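Local atomic coordinates of phosphodiesterase MJ0936 (Methanocaldococcus jannaschii, PDB entry 2AHD), a protein that belongs to the calcineurin-like phosphoesterase superfamily, a family of alpha/beta proteins built around two facing beta sheets. Residues A[113-124]-A[131-141]. Residues are numbered along the deposited sequence; the frame is centred on the assembly and turned at random.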
loop_
_atom_site.group_PDB
_atom_site.type_symbol
_atom_site.label_atom_id
_atom_site.label_comp_id
_atom_site.label_asym_id
_atom_site.label_seq_id
_atom_site.Cartn_x
_atom_site.Cartn_y
_atom_site.Cartn_z
ATOM N N TYR A 113 2.813 12.800 -11.642
ATOM C CA TYR A 113 2.141 11.528 -11.373
ATOM C C TYR A 113 0.637 11.683 -11.347
ATOM O O TYR A 113 0.117 12.733 -10.987
ATOM C CB TYR A 113 2.593 10.959 -10.031
ATOM C CG TYR A 113 4.070 10.692 -9.943
ATOM C CD1 TYR A 113 4.613 9.504 -10.436
ATOM C CD2 TYR A 113 4.929 11.635 -9.375
ATOM C CE1 TYR A 113 5.978 9.261 -10.361
ATOM C CE2 TYR A 113 6.293 11.405 -9.297
ATOM C CZ TYR A 113 6.813 10.213 -9.788
ATOM O OH TYR A 113 8.162 9.967 -9.684
ATOM N N ASP A 114 -0.057 10.615 -11.714
ATOM C CA ASP A 114 -1.517 10.620 -11.745
ATOM C C ASP A 114 -2.086 10.301 -10.373
ATOM O O ASP A 114 -3.094 10.876 -9.947
ATOM C CB ASP A 114 -2.019 9.591 -12.763
ATOM C CG ASP A 114 -1.685 9.977 -14.184
ATOM O OD1 ASP A 114 -2.240 10.989 -14.664
ATOM O OD2 ASP A 114 -0.865 9.279 -14.815
ATOM N N VAL A 115 -1.410 9.377 -9.695
ATOM C CA VAL A 115 -1.814 8.931 -8.376
ATOM C C VAL A 115 -0.639 9.006 -7.422
ATOM O O VAL A 115 0.496 8.819 -7.830
ATOM C CB VAL A 115 -2.308 7.475 -8.440
ATOM C CG1 VAL A 115 -2.968 7.084 -7.133
ATOM C CG2 VAL A 115 -3.274 7.312 -9.610
ATOM N N VAL A 116 -0.917 9.311 -6.156
ATOM C CA VAL A 116 0.117 9.364 -5.118
ATOM C C VAL A 116 -0.441 8.640 -3.901
ATOM O O VAL A 116 -1.425 9.060 -3.308
ATOM C CB VAL A 116 0.493 10.799 -4.727
ATOM C CG1 VAL A 116 1.552 10.775 -3.663
ATOM C CG2 VAL A 116 1.011 11.540 -5.929
ATOM N N ILE A 117 0.192 7.530 -3.551
ATOM C CA ILE A 117 -0.234 6.708 -2.434
ATOM C C ILE A 117 0.771 6.761 -1.289
ATOM O O ILE A 117 1.976 6.738 -1.522
ATOM C CB ILE A 117 -0.396 5.258 -2.894
ATOM C CG1 ILE A 117 -1.328 5.212 -4.108
ATOM C CG2 ILE A 117 -0.917 4.406 -1.749
ATOM C CD1 ILE A 117 -1.505 3.842 -4.680
ATOM N N TYR A 118 0.283 6.822 -0.052
ATOM C CA TYR A 118 1.172 6.888 1.107
ATOM C C TYR A 118 0.441 6.486 2.376
ATOM O O TYR A 118 -0.776 6.456 2.394
ATOM C CB TYR A 118 1.717 8.306 1.256
ATOM C CG TYR A 118 0.692 9.273 1.771
ATOM C CD1 TYR A 118 0.683 9.658 3.106
ATOM C CD2 TYR A 118 -0.300 9.766 0.937
ATOM C CE1 TYR A 118 -0.286 10.509 3.598
ATOM C CE2 TYR A 118 -1.280 10.618 1.413
ATOM C CZ TYR A 118 -1.267 10.990 2.745
ATOM O OH TYR A 118 -2.218 11.863 3.218
ATOM N N GLY A 119 1.187 6.177 3.432
ATOM C CA GLY A 119 0.572 5.788 4.691
ATOM C C GLY A 119 1.187 6.571 5.833
ATOM O O GLY A 119 1.189 7.799 5.809
ATOM N N HIS A 120 1.689 5.870 6.841
ATOM C CA HIS A 120 2.355 6.505 7.979
ATOM C C HIS A 120 1.524 7.298 8.963
ATOM O O HIS A 120 1.725 7.182 10.164
ATOM C CB HIS A 120 3.469 7.410 7.487
ATOM C CG HIS A 120 4.170 8.152 8.579
ATOM N ND1 HIS A 120 4.670 7.527 9.702
ATOM C CD2 HIS A 120 4.502 9.457 8.696
ATOM C CE1 HIS A 120 5.285 8.413 10.460
ATOM N NE2 HIS A 120 5.198 9.591 9.872
ATOM N N THR A 121 0.613 8.123 8.461
ATOM C CA THR A 121 -0.222 8.938 9.326
ATOM C C THR A 121 -1.313 8.137 9.993
ATOM O O THR A 121 -1.801 8.524 11.046
ATOM C CB THR A 121 -0.881 10.085 8.556
ATOM O OG1 THR A 121 -1.731 9.550 7.537
ATOM C CG2 THR A 121 0.177 10.974 7.925
ATOM N N HIS A 122 -1.687 7.012 9.393
ATOM C CA HIS A 122 -2.752 6.179 9.942
ATOM C C HIS A 122 -4.067 6.899 9.643
ATOM O O HIS A 122 -5.151 6.392 9.909
ATOM C CB HIS A 122 -2.588 6.018 11.459
ATOM C CG HIS A 122 -1.501 5.072 11.868
ATOM N ND1 HIS A 122 -1.746 3.762 12.209
ATOM C CD2 HIS A 122 -0.169 5.253 12.016
ATOM C CE1 HIS A 122 -0.615 3.175 12.553
ATOM N NE2 HIS A 122 0.359 4.058 12.444
ATOM N N GLU A 123 -3.954 8.097 9.085
ATOM C CA GLU A 123 -5.118 8.899 8.739
ATOM C C GLU A 123 -5.539 8.658 7.307
ATOM O O GLU A 123 -4.967 9.232 6.394
ATOM C CB GLU A 123 -4.811 10.386 8.919
ATOM C CG GLU A 123 -4.530 10.794 10.350
ATOM C CD GLU A 123 -5.681 10.469 11.290
ATOM O OE1 GLU A 123 -5.569 10.769 12.496
ATOM O OE2 GLU A 123 -6.704 9.914 10.833
ATOM N N ARG A 124 -6.541 7.811 7.116
ATOM C CA ARG A 124 -7.039 7.506 5.783
ATOM C C ARG A 124 -7.614 8.739 5.094
ATOM O O ARG A 124 -8.496 9.403 5.628
ATOM C CB ARG A 124 -8.131 6.445 5.863
ATOM C CG ARG A 124 -9.378 6.932 6.553
ATOM C CD ARG A 124 -10.413 5.856 6.730
ATOM N NE ARG A 124 -11.548 6.385 7.475
ATOM C CZ ARG A 124 -11.502 6.750 8.753
ATOM N NH1 ARG A 124 -10.377 6.633 9.439
ATOM N NH2 ARG A 124 -12.575 7.254 9.344
ATOM N N ASP A 131 -6.067 17.315 -10.144
ATOM C CA ASP A 131 -6.139 16.132 -10.994
ATOM C C ASP A 131 -5.118 15.069 -10.624
ATOM O O ASP A 131 -4.746 14.223 -11.446
ATOM C CB ASP A 131 -5.997 16.515 -12.465
ATOM C CG ASP A 131 -7.264 17.140 -13.018
ATOM O OD1 ASP A 131 -8.310 16.442 -13.043
ATOM O OD2 ASP A 131 -7.211 18.329 -13.415
ATOM N N VAL A 132 -4.663 15.129 -9.376
ATOM C CA VAL A 132 -3.733 14.154 -8.846
ATOM C C VAL A 132 -4.566 13.395 -7.817
ATOM O O VAL A 132 -5.172 14.000 -6.940
ATOM C CB VAL A 132 -2.548 14.821 -8.139
ATOM C CG1 VAL A 132 -1.471 13.792 -7.876
ATOM C CG2 VAL A 132 -2.015 15.965 -8.974
ATOM N N LEU A 133 -4.628 12.078 -7.944
ATOM C CA LEU A 133 -5.391 11.277 -7.005
ATOM C C LEU A 133 -4.490 10.928 -5.819
ATOM O O LEU A 133 -3.556 10.139 -5.949
ATOM C CB LEU A 133 -5.890 10.004 -7.691
ATOM C CG LEU A 133 -7.344 9.632 -7.398
ATOM C CD1 LEU A 133 -7.506 9.197 -5.944
ATOM C CD2 LEU A 133 -8.223 10.832 -7.698
ATOM N N VAL A 134 -4.777 11.532 -4.666
ATOM C CA VAL A 134 -3.999 11.315 -3.450
ATOM C C VAL A 134 -4.686 10.311 -2.544
ATOM O O VAL A 134 -5.778 10.562 -2.057
ATOM C CB VAL A 134 -3.816 12.626 -2.690
ATOM C CG1 VAL A 134 -2.974 12.391 -1.465
ATOM C CG2 VAL A 134 -3.168 13.651 -3.594
ATOM N N ILE A 135 -4.026 9.188 -2.295
ATOM C CA ILE A 135 -4.619 8.140 -1.480
ATOM C C ILE A 135 -3.818 7.609 -0.294
ATOM O O ILE A 135 -2.655 7.252 -0.422
ATOM C CB ILE A 135 -4.983 6.925 -2.361
ATOM C CG1 ILE A 135 -5.926 7.358 -3.488
ATOM C CG2 ILE A 135 -5.613 5.821 -1.506
ATOM C CD1 ILE A 135 -6.189 6.266 -4.509
ATOM N N ASN A 136 -4.467 7.557 0.862
ATOM C CA ASN A 136 -3.879 7.007 2.074
ATOM C C ASN A 136 -4.934 5.979 2.437
ATOM O O ASN A 136 -6.066 6.321 2.748
ATOM C CB ASN A 136 -3.759 8.062 3.178
ATOM C CG ASN A 136 -3.057 7.533 4.424
ATOM O OD1 ASN A 136 -3.283 6.397 4.862
ATOM N ND2 ASN A 136 -2.208 8.366 5.011
ATOM N N PRO A 137 -4.587 4.702 2.363
ATOM C CA PRO A 137 -5.562 3.667 2.691
ATOM C C PRO A 137 -5.986 3.594 4.147
ATOM O O PRO A 137 -6.956 2.907 4.478
ATOM C CB PRO A 137 -4.870 2.390 2.228
ATOM C CG PRO A 137 -3.430 2.707 2.414
ATOM C CD PRO A 137 -3.317 4.115 1.919
ATOM N N GLY A 138 -5.275 4.306 5.018
ATOM C CA GLY A 138 -5.599 4.242 6.428
ATOM C C GLY A 138 -4.808 3.093 7.031
ATOM O O GLY A 138 -4.038 2.439 6.337
ATOM N N GLU A 139 -5.006 2.826 8.317
ATOM C CA GLU A 139 -4.275 1.774 9.005
ATOM C C GLU A 139 -5.009 0.452 8.998
ATOM O O GLU A 139 -6.162 0.355 9.405
ATOM C CB GLU A 139 -4.010 2.198 10.444
ATOM C CG GLU A 139 -5.244 2.724 11.140
ATOM C CD GLU A 139 -5.058 2.902 12.617
ATOM O OE1 GLU A 139 -6.045 3.231 13.299
ATOM O OE2 GLU A 139 -3.933 2.708 13.101
ATOM N N CYS A 140 -4.332 -0.584 8.539
ATOM C CA CYS A 140 -4.938 -1.895 8.490
ATOM C C CYS A 140 -5.126 -2.464 9.897
ATOM O O CYS A 140 -6.070 -3.204 10.148
ATOM C CB CYS A 140 -4.068 -2.815 7.644
ATOM S SG CYS A 140 -4.778 -4.423 7.326
ATOM N N CYS A 141 -4.232 -2.113 10.818
ATOM C CA CYS A 141 -4.328 -2.592 12.203
ATOM C C CYS A 141 -5.457 -1.871 12.923
ATOM O O CYS A 141 -6.093 -2.431 13.817
ATOM C CB CYS A 141 -3.023 -2.344 12.949
ATOM S SG CYS A 141 -2.544 -0.630 12.957
#
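Val115, Val116 and Ile117 pair in parallel with Leu133, Val134 and Ile135, joining two neighbouring strands in one of the two mixed sheets of the calcineurin-like phosphoesterase fold. Four backbone bonds fix the register, from Leu133 N to Asp114 O (2.8 Å) through to Tyr118 N to Ile135 O (3.0 Å). This part is tightly packed: all six residues are buried, Val116 touching Leu104 and Ile108 of helix 101-110 and Val134 touching Ile108, while Val115, Ile117, Leu133 and Ile135 occupy the other face. Tyr118 turns its ring over Asn136, whose CB sits 4.1 Å from the Tyr118 ring centroid and 22° off the normal, a CH-pi contact; Val134 CG1 meets the ring edge. A chi1 of -176° sends the Asn136 amide toward Thr121, where ND2 makes a weak bond to Thr121 OG1. Asn136 OD1 accepts from Gly138 N at 2.9 Å, an Asx turn. The solvent side is the turn at Thr121 and Glu123, both exposed, whereas Arg124 CB still lies 3.4 Å from Gly138 CA. His122 closes back onto Glu139, whose OE2 and OE1 also bond Leu144 N and Thr145 OG1, respectively. Imidazole and carboxylate planes stand 84° apart, and His122 ND1 donates to Glu139 OE2 at 2.6 Å from above the carboxylate plane.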